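Local coordinates for protein intimin (Escherichia coli, PDB 6TPL) that forms part of the extracellular passenger of a bacterial adhesin, where its Ig-like domains probably hold the adhesive region away from the cell surface, at residues S105-K110 / T127-K132; E141-T146 / S179-D184; K150-T155 / K165-S170; K175-A180 / D188-E193. All blocks are in the same frame, centred on the assembly; numbering follows the deposited sequence. Where two conformers were deposited one is given.

Contact 1 of 4, residues S105-K110 / T127-K132; sequences SITEIK and TVKVMK
Ser105 with Met131 and Lys110 with Thr127 are antiparallel hydrogen-bonded pairs that hold strands 105-110 and 127-132 with their axes 4.5 Å apart at closest approach. Between these pairs the register slips by one residue, since Thr107 and Glu108 both face Lys129: Thr107 N donates to Lys129 O at 2.8 Å, while Lys129 N donates to Glu108 O at 3.1 Å. This is a beta bulge in the first strand of a bacterial Ig-like domain, close to the preceding domain, whose strand 91-99 is touched by Ser105, Ile106 and Thr107.

On the apolar face Ile106 CG2, anti to the backbone N, reaches Val128 CG1 at 3.6 Å, the two side chains crossing at about a right angle. Ile106 CG1 meets Val130 CG2 less closely, and Ile109 CG1 lies 3.8 Å from Val128 CG2, the other branch of that valine. An alanine in place of Ile106 would probably leave Val128 CG1 without its close neighbour and open a gap toward Ala180 of strand 174-181.

At the bulge, Met131 CG lies 3.6 Å from Thr107 OG1, these two side chains also crossing at about a right angle. On the face of Glu108 and Lys129, Glu108 CG presses on Lys129 CB at 3.4 Å. Farther out, the Glu108 carboxylate is linked by one water to Thr127 O and by another to Lys129 NZ. Its OE2 is also hydrogen-bonded to Thr14 OG1 of the preceding domain, and a magnesium ion lies about 4 Å from the Glu108 side chain.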
# COMPACT_ATOMS: atom_id res chain seq x y z
N SER A 105 -0.89 -3.50 -16.13
CA SER A 105 -0.14 -3.65 -14.89
C SER A 105 -1.08 -3.56 -13.69
O SER A 105 -2.07 -2.83 -13.71
CB SER A 105 0.95 -2.56 -14.75
OG SER A 105 1.67 -2.37 -15.95
N ILE A 106 -0.74 -4.31 -12.64
CA ILE A 106 -1.42 -4.13 -11.37
C ILE A 106 -1.14 -2.72 -10.85
O ILE A 106 0.02 -2.29 -10.79
CB ILE A 106 -0.97 -5.17 -10.34
CG1 ILE A 106 -1.41 -6.57 -10.77
CG2 ILE A 106 -1.54 -4.85 -8.98
CD1 ILE A 106 -0.82 -7.69 -9.95
N THR A 107 -2.20 -2.00 -10.48
CA THR A 107 -2.06 -0.66 -9.92
C THR A 107 -2.37 -0.60 -8.44
O THR A 107 -1.98 0.37 -7.78
CB THR A 107 -2.97 0.33 -10.66
OG1 THR A 107 -4.33 -0.11 -10.57
CG2 THR A 107 -2.56 0.45 -12.12
N GLU A 108 -3.06 -1.60 -7.90
CA GLU A 108 -3.34 -1.61 -6.47
C GLU A 108 -3.66 -3.02 -6.00
O GLU A 108 -4.07 -3.88 -6.77
CB GLU A 108 -4.48 -0.65 -6.12
CG GLU A 108 -5.67 -0.69 -7.09
CD GLU A 108 -6.84 0.16 -6.60
OE1 GLU A 108 -7.79 -0.42 -6.04
OE2 GLU A 108 -6.78 1.39 -6.76
N ILE A 109 -3.45 -3.23 -4.70
CA ILE A 109 -3.79 -4.46 -4.01
C ILE A 109 -4.21 -4.05 -2.61
O ILE A 109 -3.46 -3.35 -1.91
CB ILE A 109 -2.61 -5.46 -4.01
CG1 ILE A 109 -3.00 -6.72 -3.26
CG2 ILE A 109 -1.38 -4.82 -3.42
CD1 ILE A 109 -2.15 -7.92 -3.60
N LYS A 110 -5.43 -4.41 -2.21
CA LYS A 110 -6.00 -4.00 -0.93
C LYS A 110 -6.55 -5.21 -0.20
O LYS A 110 -7.09 -6.12 -0.83
CB LYS A 110 -7.11 -2.96 -1.13
CG LYS A 110 -6.66 -1.65 -1.78
CD LYS A 110 -7.85 -0.73 -2.00
CE LYS A 110 -7.47 0.57 -2.67
NZ LYS A 110 -8.65 1.46 -2.84
N THR A 127 -8.25 -7.49 -3.13
CA THR A 127 -8.76 -6.96 -4.39
C THR A 127 -7.63 -6.27 -5.13
O THR A 127 -7.02 -5.33 -4.60
CB THR A 127 -9.92 -5.99 -4.14
OG1 THR A 127 -10.97 -6.67 -3.42
CG2 THR A 127 -10.48 -5.47 -5.46
N VAL A 128 -7.34 -6.75 -6.33
CA VAL A 128 -6.31 -6.19 -7.20
C VAL A 128 -7.00 -5.49 -8.36
O VAL A 128 -8.05 -5.93 -8.83
CB VAL A 128 -5.35 -7.28 -7.71
CG1 VAL A 128 -4.57 -6.78 -8.91
CG2 VAL A 128 -4.42 -7.73 -6.60
N LYS A 129 -6.39 -4.40 -8.82
CA LYS A 129 -6.85 -3.70 -10.01
C LYS A 129 -5.74 -3.69 -11.05
O LYS A 129 -4.56 -3.54 -10.70
CB LYS A 129 -7.27 -2.26 -9.69
CG LYS A 129 -8.15 -1.63 -10.75
CD LYS A 129 -8.45 -0.18 -10.43
CE LYS A 129 -9.51 0.40 -11.37
NZ LYS A 129 -9.84 1.80 -11.00
N VAL A 130 -6.11 -3.87 -12.31
CA VAL A 130 -5.18 -3.87 -13.43
C VAL A 130 -5.60 -2.77 -14.39
O VAL A 130 -6.78 -2.65 -14.73
CB VAL A 130 -5.17 -5.23 -14.15
CG1 VAL A 130 -4.21 -5.18 -15.32
CG2 VAL A 130 -4.78 -6.33 -13.18
N MET A 131 -4.63 -1.97 -14.84
CA MET A 131 -4.93 -0.86 -15.73
C MET A 131 -3.88 -0.77 -16.84
O MET A 131 -2.76 -1.27 -16.71
CB MET A 131 -5.00 0.47 -14.97
CG MET A 131 -5.87 0.41 -13.73
SD MET A 131 -6.11 2.03 -12.97
CE MET A 131 -7.24 2.80 -14.12
N LYS A 132 -4.28 -0.13 -17.93
CA LYS A 132 -3.41 0.18 -19.06
C LYS A 132 -3.95 1.47 -19.66
O LYS A 132 -5.16 1.61 -19.85
CB LYS A 132 -3.43 -0.95 -20.10
CG LYS A 132 -2.54 -0.69 -21.32
CD LYS A 132 -2.47 -1.93 -22.21
CE LYS A 132 -3.86 -2.46 -22.54
NZ LYS A 132 -3.83 -3.62 -23.48
O HOH W 1 -8.40 -2.85 -5.23
O HOH W 2 -9.81 1.75 -7.80

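Contact 2 of 4, residues E141-T146 / S179-D184; sequences EVTFTT and SARVSD
Thr143 O is gripped from two adjacent residues of the facing strand: Arg181 N donates to it at 3.0 Å through a bent bond (137° at the hydrogen), and Ala180 CA approaches it at 3.2 Å with a CA-H...O contact. The return bond, from Thr143 N to Arg181 O, is straighter, at 168°. A second hydrogen-bonded pair follows at Thr145 and Ser179, where Ser179 N meets Thr145 O at 2.9 Å. Near the other end of the pairing, a water bridges Glu141 O and Ser183 N.

The side chains of Thr143 and Arg181 lie side by side and point the same way. The arginine chain, extended from CG to NE, carries its guanidinium alongside the threonine, and Thr143 CG2 sits 3.3 Å above one face of that group, displaced toward its rim and 3.4 Å from NH2. Thr145 CG2 comes instead to the guanidinium edge, 3.9 Å from Arg181 NH1. CG2 of Thr143 is anti to the backbone N and turned to the arginine; its OG1 probably hydrogen-bonds Thr155 OG1, a residue modelled in two conformers, at the start of the neighbouring strand 155-157.

The reverse face is apolar. Ala180 CB touches Val142 CG1 (4.1 Å) and, obliquely, Phe144 CD2, while Val142 CG2 meets Val182 CG1 at 3.9 Å. Val142, Phe144 and Ala180 also touch Val128 of strand 124-132, which belongs to the other sheet. Alternation of this kind, with hydroxyls and a charged chain on one face and core-forming residues on the other, is characteristic of neighbouring antiparallel strands in an Ig-like beta-sandwich.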
# COMPACT_ATOMS: atom_id res chain seq x y z
N GLU A 141 -5.48 -12.12 -16.47
CA GLU A 141 -5.27 -13.13 -15.44
C GLU A 141 -4.33 -12.59 -14.37
O GLU A 141 -3.16 -12.31 -14.65
CB GLU A 141 -4.71 -14.42 -16.05
CG GLU A 141 -5.74 -15.28 -16.76
CD GLU A 141 -5.26 -16.69 -17.02
OE1 GLU A 141 -6.06 -17.51 -17.52
OE2 GLU A 141 -4.08 -16.99 -16.73
N VAL A 142 -4.85 -12.44 -13.15
CA VAL A 142 -4.04 -12.10 -11.99
C VAL A 142 -3.80 -13.38 -11.20
O VAL A 142 -4.76 -14.08 -10.84
CB VAL A 142 -4.73 -11.05 -11.11
CG1 VAL A 142 -3.87 -10.73 -9.90
CG2 VAL A 142 -5.04 -9.79 -11.92
N THR A 143 -2.54 -13.69 -10.94
CA THR A 143 -2.17 -14.87 -10.16
C THR A 143 -1.75 -14.45 -8.76
O THR A 143 -0.95 -13.51 -8.60
CB THR A 143 -1.05 -15.66 -10.85
OG1 THR A 143 -1.51 -16.14 -12.12
CG2 THR A 143 -0.65 -16.86 -9.99
N PHE A 144 -2.31 -15.12 -7.76
CA PHE A 144 -2.09 -14.82 -6.35
C PHE A 144 -1.31 -15.96 -5.69
O PHE A 144 -1.52 -17.13 -6.02
CB PHE A 144 -3.42 -14.65 -5.58
CG PHE A 144 -4.27 -13.50 -6.04
CD1 PHE A 144 -5.10 -13.63 -7.15
CD2 PHE A 144 -4.27 -12.31 -5.34
CE1 PHE A 144 -5.90 -12.58 -7.57
CE2 PHE A 144 -5.07 -11.24 -5.76
CZ PHE A 144 -5.88 -11.38 -6.88
N THR A 145 -0.45 -15.62 -4.73
CA THR A 145 0.22 -16.61 -3.90
C THR A 145 0.18 -16.14 -2.45
O THR A 145 -0.08 -14.96 -2.18
CB THR A 145 1.68 -16.85 -4.32
OG1 THR A 145 2.41 -15.62 -4.25
CG2 THR A 145 1.73 -17.38 -5.74
N THR A 146 0.44 -17.05 -1.52
CA THR A 146 0.44 -16.71 -0.10
C THR A 146 1.52 -17.49 0.63
O THR A 146 1.94 -18.56 0.19
CB THR A 146 -0.92 -17.00 0.55
OG1 THR A 146 -0.95 -16.49 1.89
CG2 THR A 146 -1.20 -18.51 0.58
N SER A 179 0.88 -12.21 -2.39
CA SER A 179 1.51 -11.55 -3.52
C SER A 179 0.65 -11.74 -4.76
O SER A 179 -0.16 -12.67 -4.83
CB SER A 179 2.93 -12.10 -3.79
OG SER A 179 3.79 -11.81 -2.70
N ALA A 180 0.82 -10.85 -5.73
CA ALA A 180 0.06 -10.90 -6.97
C ALA A 180 0.94 -10.50 -8.14
O ALA A 180 1.93 -9.78 -7.98
CB ALA A 180 -1.17 -9.98 -6.91
N ARG A 181 0.57 -10.98 -9.33
CA ARG A 181 1.34 -10.69 -10.52
C ARG A 181 0.46 -10.85 -11.75
O ARG A 181 -0.53 -11.58 -11.74
CB ARG A 181 2.56 -11.61 -10.65
CG ARG A 181 2.17 -13.07 -10.87
CD ARG A 181 3.39 -13.98 -10.92
NE ARG A 181 3.04 -15.34 -11.32
CZ ARG A 181 2.88 -16.35 -10.47
NH1 ARG A 181 3.02 -16.15 -9.17
NH2 ARG A 181 2.56 -17.56 -10.92
N VAL A 182 0.84 -10.15 -12.81
CA VAL A 182 0.30 -10.37 -14.14
C VAL A 182 1.47 -10.70 -15.07
O VAL A 182 2.63 -10.44 -14.75
CB VAL A 182 -0.50 -9.16 -14.67
CG1 VAL A 182 -1.76 -8.94 -13.84
CG2 VAL A 182 0.38 -7.92 -14.70
N SER A 183 1.14 -11.27 -16.22
CA SER A 183 2.18 -11.63 -17.17
C SER A 183 2.86 -10.38 -17.72
O SER A 183 2.24 -9.32 -17.88
CB SER A 183 1.59 -12.45 -18.32
OG SER A 183 0.94 -13.61 -17.84
N ASP A 184 4.15 -10.52 -18.00
CA ASP A 184 4.99 -9.56 -18.71
C ASP A 184 5.29 -8.28 -17.93
O ASP A 184 5.90 -7.36 -18.49
CB ASP A 184 4.40 -9.14 -20.07
CG ASP A 184 4.23 -10.31 -21.03
OD1 ASP A 184 3.34 -10.25 -21.91
OD2 ASP A 184 4.98 -11.30 -20.90
O HOH W 3 -1.70 -11.79 -16.91

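Contact 3 of 4, residues K150-T155 / K165-S170; sequences KLSNST and KVTLTS
Ser152 turns its hydroxyl between its own backbone N and carbonyl carbon (chi1 58°), and there OG accepts a hydrogen bond from the backbone N of Thr167 at 3.0 Å, nearly straight. A side-chain oxygen thus takes the part that a carbonyl would play in a regular ladder, just where the chain leaves strand 150-151. Ser152 N donates in return to Thr167 O at 2.8 Å, which closes a two-way link between the two residues. The same rotation brings OG to within 3.4 Å of Val166 CA; Ser152 CB itself lies 3.3 Å from Thr167 OG1.

The side chains of Leu151 and Leu168 meet obliquely, with Leu151 CD2 at 3.9 Å from Leu168 CD1 and also packed on Val166 CG2.

One step back, Lys150 and Thr169 form an antiparallel hydrogen-bonded pair, Lys150 N meeting Thr169 O at 2.8 Å. A water reaches Lys150 O at 2.6 Å and Thr169 OG1 at 2.9 Å, bridging the strands on the face that these two side chains share.

Strand 150-151 is short and borders strand 163-169, whose other side is bonded to strand 124-132. Leu151 and Val166 both touch Phe144 of strand 141-146 across the sandwich, and Leu168 reaches Ser176 and Val178 of strand 174-181.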
# COMPACT_ATOMS: atom_id res chain seq x y z
N LYS A 150 -4.98 -20.60 2.95
CA LYS A 150 -5.57 -21.17 1.75
C LYS A 150 -6.28 -20.07 0.97
O LYS A 150 -7.23 -19.46 1.47
CB LYS A 150 -6.55 -22.29 2.11
CG LYS A 150 -7.27 -22.93 0.93
CD LYS A 150 -8.24 -24.00 1.44
CE LYS A 150 -8.93 -24.72 0.30
NZ LYS A 150 -9.83 -25.80 0.80
N LEU A 151 -5.84 -19.85 -0.26
CA LEU A 151 -6.49 -18.89 -1.15
C LEU A 151 -7.68 -19.54 -1.84
O LEU A 151 -7.65 -20.73 -2.17
CB LEU A 151 -5.49 -18.37 -2.19
CG LEU A 151 -4.38 -17.43 -1.75
CD1 LEU A 151 -3.28 -17.41 -2.80
CD2 LEU A 151 -4.92 -16.03 -1.53
N SER A 152 -8.73 -18.74 -2.07
CA SER A 152 -9.92 -19.25 -2.74
C SER A 152 -9.61 -19.73 -4.16
O SER A 152 -10.29 -20.62 -4.68
CB SER A 152 -10.98 -18.16 -2.78
OG SER A 152 -10.48 -17.01 -3.44
N ASN A 153 -8.61 -19.13 -4.80
CA ASN A 153 -8.18 -19.51 -6.13
C ASN A 153 -6.76 -19.01 -6.33
O ASN A 153 -6.29 -18.13 -5.61
CB ASN A 153 -9.10 -18.94 -7.22
CG ASN A 153 -9.94 -20.01 -7.91
OD1 ASN A 153 -9.70 -21.20 -7.76
ND2 ASN A 153 -10.93 -19.57 -8.67
N SER A 154 -6.07 -19.58 -7.31
CA SER A 154 -4.74 -19.10 -7.64
C SER A 154 -4.76 -18.02 -8.71
O SER A 154 -3.88 -17.16 -8.71
CB SER A 154 -3.85 -20.26 -8.10
OG SER A 154 -3.25 -20.93 -7.00
N THR A 155 -5.74 -18.05 -9.61
CA THR A 155 -5.80 -17.10 -10.71
C THR A 155 -7.25 -16.68 -10.94
O THR A 155 -8.14 -17.53 -11.00
CB THR A 155 -5.21 -17.70 -11.99
OG1 THR A 155 -3.83 -18.00 -11.79
CG2 THR A 155 -5.34 -16.72 -13.15
N LYS A 165 -10.49 -10.51 -7.41
CA LYS A 165 -10.49 -10.71 -5.97
C LYS A 165 -10.37 -12.18 -5.62
O LYS A 165 -10.86 -13.06 -6.34
CB LYS A 165 -11.74 -10.12 -5.30
CG LYS A 165 -13.06 -10.81 -5.65
CD LYS A 165 -14.19 -10.24 -4.81
CE LYS A 165 -15.49 -11.00 -4.98
NZ LYS A 165 -16.56 -10.48 -4.08
N VAL A 166 -9.72 -12.44 -4.49
CA VAL A 166 -9.65 -13.76 -3.88
C VAL A 166 -9.81 -13.57 -2.38
O VAL A 166 -9.61 -12.47 -1.85
CB VAL A 166 -8.33 -14.50 -4.18
CG1 VAL A 166 -8.21 -14.78 -5.67
CG2 VAL A 166 -7.13 -13.71 -3.65
N THR A 167 -10.17 -14.65 -1.69
CA THR A 167 -10.24 -14.66 -0.24
C THR A 167 -9.18 -15.60 0.32
O THR A 167 -8.72 -16.53 -0.36
CB THR A 167 -11.62 -15.08 0.27
OG1 THR A 167 -11.98 -16.36 -0.26
CG2 THR A 167 -12.67 -14.05 -0.11
N LEU A 168 -8.80 -15.36 1.57
CA LEU A 168 -7.77 -16.12 2.26
C LEU A 168 -8.29 -16.52 3.63
O LEU A 168 -8.75 -15.67 4.40
CB LEU A 168 -6.48 -15.31 2.40
CG LEU A 168 -5.30 -15.97 3.13
CD1 LEU A 168 -4.66 -17.00 2.21
CD2 LEU A 168 -4.30 -14.92 3.59
N THR A 169 -8.21 -17.81 3.93
CA THR A 169 -8.48 -18.33 5.26
C THR A 169 -7.25 -19.07 5.77
O THR A 169 -6.32 -19.37 5.02
CB THR A 169 -9.69 -19.27 5.28
OG1 THR A 169 -9.46 -20.37 4.39
CG2 THR A 169 -10.95 -18.53 4.87
N SER A 170 -7.25 -19.38 7.06
CA SER A 170 -6.16 -20.16 7.63
C SER A 170 -6.65 -20.92 8.86
O SER A 170 -7.37 -20.37 9.69
CB SER A 170 -4.96 -19.28 8.01
OG SER A 170 -3.89 -20.06 8.54
O HOH W 4 -9.76 -20.04 1.52

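Contact 4 of 4, residues K175-A180 / D188-E193; sequences KSLVSA and DVKAPE
The Lys190 chain bends at chi2 (-64°), then runs extended to an ammonium group held between two partners: NZ donates to Ser179 OG at 2.8 Å and forms a salt bridge with Asp188 OD2 at 2.7 Å. It comes to the carboxylate from above, 39° out of the plane. Leu177 crosses the lysine at about a right angle, its CD2 resting 4.0 Å from Lys190 CD; the methylene part lies against the leucine while NZ goes to the oxygens. A methionine in place of Lys190 would probably leave Asp188 OD2 without its charged mate and Ser179 OG without this donor.

The backbones form a beta hairpin, strand 174-181 turning back into the short strand 189-190, and Ala180 with Val189 is its antiparallel hydrogen-bonded pair. Ala180 N meets Val189 O at 2.8 Å, and one step on Ala191 N donates to Val178 O. On the face turned to the core of this Ig-like domain, Ala191 CB lies 4.1 Å from Val178 CB; Ala180, Val189 and Ala191 all touch Ile109 of strand 105-111.

At Pro192 a water stands in for direct pairing, which resumes between Ser176 and Val194. This molecule donates to Ser176 O and Pro192 O and accepts from Val178 N, bridging the two segments. Farther along, Lys175 and Glu193 approach at a slant, the methylene CD of the lysine 3.5 Å from Glu193 OE1. Their charged ends are farther apart than a salt bridge, and Lys175 NZ is paired instead with Glu195.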
# COMPACT_ATOMS: atom_id res chain seq x y z
N LYS A 175 1.48 -14.66 10.65
CA LYS A 175 1.47 -13.60 9.65
C LYS A 175 1.42 -14.21 8.26
O LYS A 175 2.04 -15.24 8.00
CB LYS A 175 2.70 -12.71 9.79
CG LYS A 175 2.77 -11.97 11.12
CD LYS A 175 3.87 -10.92 11.12
CE LYS A 175 3.90 -10.16 12.44
NZ LYS A 175 2.66 -9.36 12.68
N SER A 176 0.66 -13.58 7.37
CA SER A 176 0.53 -14.05 6.00
C SER A 176 0.78 -12.90 5.03
O SER A 176 0.26 -11.80 5.21
CB SER A 176 -0.86 -14.66 5.72
OG SER A 176 -0.96 -15.08 4.37
N LEU A 177 1.58 -13.18 4.01
CA LEU A 177 1.88 -12.22 2.95
C LEU A 177 1.34 -12.77 1.64
O LEU A 177 1.82 -13.80 1.15
CB LEU A 177 3.38 -11.96 2.86
CG LEU A 177 3.81 -10.99 1.75
CD1 LEU A 177 3.05 -9.68 1.86
CD2 LEU A 177 5.31 -10.76 1.81
N VAL A 178 0.35 -12.08 1.08
CA VAL A 178 -0.19 -12.41 -0.23
C VAL A 178 0.54 -11.58 -1.28
O VAL A 178 0.81 -10.39 -1.07
CB VAL A 178 -1.70 -12.16 -0.27
CG1 VAL A 178 -2.20 -12.16 -1.71
CG2 VAL A 178 -2.45 -13.22 0.53
N SER A 179 0.88 -12.21 -2.39
CA SER A 179 1.51 -11.55 -3.52
C SER A 179 0.65 -11.74 -4.76
O SER A 179 -0.16 -12.67 -4.83
CB SER A 179 2.93 -12.10 -3.79
OG SER A 179 3.79 -11.81 -2.70
N ALA A 180 0.82 -10.85 -5.73
CA ALA A 180 0.06 -10.90 -6.97
C ALA A 180 0.94 -10.50 -8.14
O ALA A 180 1.93 -9.78 -7.98
CB ALA A 180 -1.17 -9.98 -6.91
N ASP A 188 6.84 -7.92 -8.41
CA ASP A 188 6.31 -8.86 -7.42
C ASP A 188 5.44 -8.07 -6.45
O ASP A 188 5.90 -7.60 -5.41
CB ASP A 188 7.47 -9.57 -6.73
CG ASP A 188 7.03 -10.64 -5.75
OD1 ASP A 188 5.84 -11.02 -5.76
OD2 ASP A 188 7.89 -11.11 -4.97
N VAL A 189 4.16 -7.92 -6.80
CA VAL A 189 3.30 -7.02 -6.04
C VAL A 189 2.93 -7.67 -4.71
O VAL A 189 2.40 -8.78 -4.66
CB VAL A 189 2.04 -6.66 -6.84
CG1 VAL A 189 1.08 -5.86 -5.96
CG2 VAL A 189 2.40 -5.86 -8.08
N LYS A 190 3.21 -6.95 -3.62
CA LYS A 190 2.96 -7.45 -2.27
C LYS A 190 1.74 -6.76 -1.68
O LYS A 190 1.62 -5.53 -1.75
CB LYS A 190 4.17 -7.22 -1.37
CG LYS A 190 5.47 -7.80 -1.88
CD LYS A 190 5.38 -9.31 -1.96
CE LYS A 190 6.67 -9.91 -2.50
NZ LYS A 190 6.59 -11.40 -2.57
N ALA A 191 0.84 -7.54 -1.09
CA ALA A 191 -0.27 -6.99 -0.33
C ALA A 191 0.20 -6.58 1.06
O ALA A 191 1.29 -6.97 1.49
CB ALA A 191 -1.38 -8.03 -0.22
N PRO A 192 -0.59 -5.79 1.78
CA PRO A 192 -0.30 -5.58 3.20
C PRO A 192 -0.21 -6.92 3.92
O PRO A 192 -0.97 -7.84 3.63
CB PRO A 192 -1.50 -4.76 3.70
CG PRO A 192 -2.10 -4.13 2.46
CD PRO A 192 -1.82 -5.10 1.34
N GLU A 193 0.76 -7.03 4.83
CA GLU A 193 0.83 -8.20 5.68
C GLU A 193 -0.41 -8.26 6.57
O GLU A 193 -0.91 -7.23 7.03
CB GLU A 193 2.10 -8.16 6.53
CG GLU A 193 2.43 -9.47 7.22
CD GLU A 193 3.81 -9.46 7.83
OE1 GLU A 193 4.12 -8.51 8.58
OE2 GLU A 193 4.59 -10.39 7.54
O HOH W 5 -1.17 -10.45 3.14
O HOH W 6 3.94 -11.63 -7.50

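Overall arrangement
All four contacts belong to the second Ig-like domain of the chain. Contacts 1 and 3 lie in one sheet, joined through the neighbouring strands 124-132 and 163-169, with centres about 17 Å apart. Contacts 2 and 4 share Ser179 and Ala180 of strand 174-181 in the facing sheet, their centres about 11 Å apart. Along the chain contact 1 closes first; contact 3 is nested within the loop closed by contact 2, and contact 4 opens on strand 174-181, where contact 2 closes. Ile106, Ile109 and Val128 of contact 1 pack against contacts 2 and 4, closing the sandwich. Contact 1 also borders strand 91-99 of the first domain, at the junction between the two Ig-like domains.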